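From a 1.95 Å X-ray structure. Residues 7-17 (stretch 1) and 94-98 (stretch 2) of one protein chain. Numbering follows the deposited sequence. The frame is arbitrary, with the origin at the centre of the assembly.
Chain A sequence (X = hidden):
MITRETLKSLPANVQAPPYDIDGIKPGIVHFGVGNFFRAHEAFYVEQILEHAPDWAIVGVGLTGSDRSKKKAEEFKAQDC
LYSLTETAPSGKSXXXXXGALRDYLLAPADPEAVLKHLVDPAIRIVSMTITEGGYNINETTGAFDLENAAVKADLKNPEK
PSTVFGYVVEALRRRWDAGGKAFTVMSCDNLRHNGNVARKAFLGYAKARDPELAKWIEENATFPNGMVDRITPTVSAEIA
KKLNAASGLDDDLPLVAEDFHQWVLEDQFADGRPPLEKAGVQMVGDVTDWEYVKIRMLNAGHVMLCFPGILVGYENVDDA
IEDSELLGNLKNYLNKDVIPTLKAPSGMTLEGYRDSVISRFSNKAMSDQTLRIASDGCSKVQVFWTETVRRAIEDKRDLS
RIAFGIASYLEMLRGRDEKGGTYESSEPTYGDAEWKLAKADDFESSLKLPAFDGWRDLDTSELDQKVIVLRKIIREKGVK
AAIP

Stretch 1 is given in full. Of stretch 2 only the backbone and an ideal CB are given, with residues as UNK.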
# COMPACT_ATOMS: atom_id res chain seq x y z
N LEU A 7 5.02 31.41 11.11
CA LEU A 7 4.06 31.13 12.18
C LEU A 7 4.26 29.76 12.81
O LEU A 7 3.29 29.08 13.15
CB LEU A 7 2.63 31.24 11.64
CG LEU A 7 2.18 32.62 11.17
CD1 LEU A 7 0.75 32.55 10.67
CD2 LEU A 7 2.29 33.63 12.31
N LYS A 8 5.52 29.35 12.97
CA LYS A 8 5.82 28.06 13.57
C LYS A 8 5.88 28.09 15.09
O LYS A 8 6.75 27.48 15.70
CB LYS A 8 7.13 27.50 13.02
CG LYS A 8 6.96 26.82 11.67
CD LYS A 8 8.20 26.06 11.28
CE LYS A 8 7.91 25.10 10.15
NZ LYS A 8 6.84 24.13 10.54
N SER A 9 4.94 28.82 15.69
CA SER A 9 4.84 28.92 17.15
C SER A 9 3.61 28.10 17.52
O SER A 9 2.70 28.57 18.20
CB SER A 9 4.64 30.38 17.58
OG SER A 9 5.73 31.19 17.16
N LEU A 10 3.59 26.86 17.03
CA LEU A 10 2.49 25.93 17.25
C LEU A 10 2.19 25.67 18.72
O LEU A 10 3.06 25.83 19.58
CB LEU A 10 2.80 24.59 16.57
CG LEU A 10 3.31 24.55 15.12
CD1 LEU A 10 2.45 25.43 14.24
CD2 LEU A 10 4.76 25.00 15.08
N PRO A 11 0.95 25.26 19.03
CA PRO A 11 0.53 24.97 20.40
C PRO A 11 1.41 23.89 21.01
O PRO A 11 2.00 23.08 20.29
CB PRO A 11 -0.91 24.50 20.22
CG PRO A 11 -1.37 25.34 19.07
CD PRO A 11 -0.21 25.25 18.11
N ALA A 12 1.50 23.87 22.33
CA ALA A 12 2.32 22.90 23.06
C ALA A 12 2.10 21.45 22.64
O ALA A 12 3.00 20.62 22.77
CB ALA A 12 2.09 23.05 24.55
N ASN A 13 0.91 21.14 22.14
CA ASN A 13 0.57 19.78 21.73
C ASN A 13 1.04 19.43 20.32
O ASN A 13 1.10 18.25 19.96
CB ASN A 13 -0.95 19.58 21.81
CG ASN A 13 -1.69 20.40 20.78
OD1 ASN A 13 -1.54 21.62 20.70
ND2 ASN A 13 -2.51 19.73 19.97
N VAL A 14 1.36 20.44 19.53
CA VAL A 14 1.81 20.22 18.16
C VAL A 14 3.32 20.26 18.04
O VAL A 14 3.96 21.23 18.43
CB VAL A 14 1.21 21.29 17.22
CG1 VAL A 14 1.60 21.00 15.78
CG2 VAL A 14 -0.30 21.32 17.36
N GLN A 15 3.90 19.19 17.49
CA GLN A 15 5.35 19.13 17.31
C GLN A 15 5.73 19.80 16.00
O GLN A 15 4.99 19.74 15.03
CB GLN A 15 5.84 17.68 17.31
CG GLN A 15 7.31 17.53 16.96
CD GLN A 15 7.78 16.09 16.95
OE1 GLN A 15 7.14 15.22 16.36
NE2 GLN A 15 8.91 15.82 17.61
N ALA A 16 6.91 20.43 15.97
CA ALA A 16 7.38 21.09 14.77
C ALA A 16 8.53 20.28 14.18
O ALA A 16 9.06 19.37 14.82
CB ALA A 16 7.85 22.50 15.10
N PRO A 17 8.93 20.59 12.94
CA PRO A 17 10.03 19.85 12.33
C PRO A 17 11.23 19.85 13.26
O PRO A 17 11.64 20.89 13.75
CB PRO A 17 10.29 20.63 11.05
CG PRO A 17 8.91 21.09 10.67
CD PRO A 17 8.36 21.57 11.99
N UNK A 94 -1.44 12.13 18.18
CA UNK A 94 -0.41 13.16 18.32
C UNK A 94 -0.39 13.87 16.98
O UNK A 94 -0.76 13.29 15.96
CB UNK A 94 0.96 12.58 18.69
N UNK A 95 0.03 15.14 16.97
CA UNK A 95 0.07 15.89 15.72
C UNK A 95 1.39 16.63 15.55
O UNK A 95 1.97 17.13 16.52
CB UNK A 95 -1.09 16.88 15.66
N UNK A 96 1.86 16.70 14.31
CA UNK A 96 3.11 17.38 14.01
C UNK A 96 3.05 18.09 12.67
O UNK A 96 2.28 17.72 11.79
CB UNK A 96 4.27 16.38 14.02
N UNK A 97 3.85 19.14 12.54
CA UNK A 97 3.91 19.90 11.30
C UNK A 97 5.14 19.38 10.55
O UNK A 97 6.26 19.47 11.04
CB UNK A 97 3.98 21.41 11.55
N UNK A 98 4.90 18.83 9.37
CA UNK A 98 5.93 18.25 8.53
C UNK A 98 6.64 19.27 7.64
O UNK A 98 5.98 20.07 6.97
CB UNK A 98 5.31 17.15 7.66

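Stretch 2 runs as an extended strand, and stretch 1 comes alongside it, parallel, around V14 and Q15. Two backbone hydrogen bonds fix the register. Both involve Q15: its N donates to the O of position 95 at 3.0 Å, and its O accepts from the N of position 97 at 2.8 Å. Both are close to straight. Position 96 lies between them, with its CA 4.4 Å from Q15 CA.

Position 94 has extended backbone angles, phi -136° and psi 153°. Its CA-to-CB bond points sideways, and no atom of stretch 1 lies within 5.5 Å of the ideal CB. Stretch 1 therefore sets little limit here; beta-branched or polar residues would all fit. The residue is T94. Its chi1 is p, and its side chain makes no contact with stretch 1.

At position 95, phi -133° and psi 144° are again those of a strand. The CB lies on the same face of the sheet as the side chain of V14. V14 CG2 is 4.8 Å from the ideal CB, so an apolar neighbour is on offer. The amide end of N13 is also near this side. Valine, isoleucine, leucine or threonine would be reasonable. The residue is V95, chi1 p. Its CG1 packs against V14 CG2 at 3.5 Å and comes 4.0 Å from N13 ND2. Its backbone O, besides accepting from Q15, has V14 CA at 3.5 Å in a CA-H...O contact.

Position 96 puts its CB on the other face, the one that carries the side chain of Q15. The ideal CB is 3.6 Å from Q15 O. Beyond it Q15 reaches out in an extended form, chi1 and chi2 both t, and offers a polar amide. A long polar or charged side chain would suit, and so might threonine; nothing visible singles out one choice. The residue is R96. Its guanidinium lies with one face towards Q15, and OE1 is 3.1 Å from CZ. OE1 sits over the face of the group, where the N-H bonds do not point, so this is close polar packing without a hydrogen bond. The backbone adds a CA-H...O contact, R96 CA to Q15 O at 3.2 Å.

Position 97 points toward stretch 1. Around its ideal CB are Q15 O at 4.0 Å, K8 NZ at 4.1 Å and P17 CD at 4.4 Å. L10 and V14 add apolar carbon. A compact aliphatic residue would fill this space; an acidic one could answer the lysine, but would meet the aliphatic groups too. The residue is V97, chi1 t. CG2 lies 3.8 Å from L10 CG and 3.7 Å from V14 CG1. CG1 is 3.3 Å from K8 NZ, an amine this contact buries without a polar partner.

At position 98 the CB points away, with nothing of stretch 1 within 5.5 Å. Many side chains would be tolerated. The residue is M98, modelled as selenomethionine; its side chain stays clear of stretch 1.

Stretch 2 (94-98) TVRVM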
# COMPACT_ATOMS: atom_id res chain seq x y z
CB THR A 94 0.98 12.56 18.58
OG1 THR A 94 1.40 11.80 17.44
CG2 THR A 94 0.95 11.65 19.81
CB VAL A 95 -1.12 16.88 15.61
CG1 VAL A 95 -1.04 17.92 16.72
CG2 VAL A 95 -1.11 17.55 14.24
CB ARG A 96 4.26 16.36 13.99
CG ARG A 96 4.12 15.29 12.91
CD ARG A 96 5.19 14.22 13.06
NE ARG A 96 6.52 14.82 13.07
CZ ARG A 96 7.61 14.20 13.52
NH1 ARG A 96 7.53 12.97 14.00
NH2 ARG A 96 8.78 14.82 13.48
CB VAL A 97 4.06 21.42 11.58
CG1 VAL A 97 4.16 22.19 10.27
CG2 VAL A 97 2.86 21.90 12.37
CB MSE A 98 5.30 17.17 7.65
CG MSE A 98 4.54 16.11 8.43
SE MSE A 98 5.71 14.72 9.03
CE MSE A 98 6.02 13.90 7.31
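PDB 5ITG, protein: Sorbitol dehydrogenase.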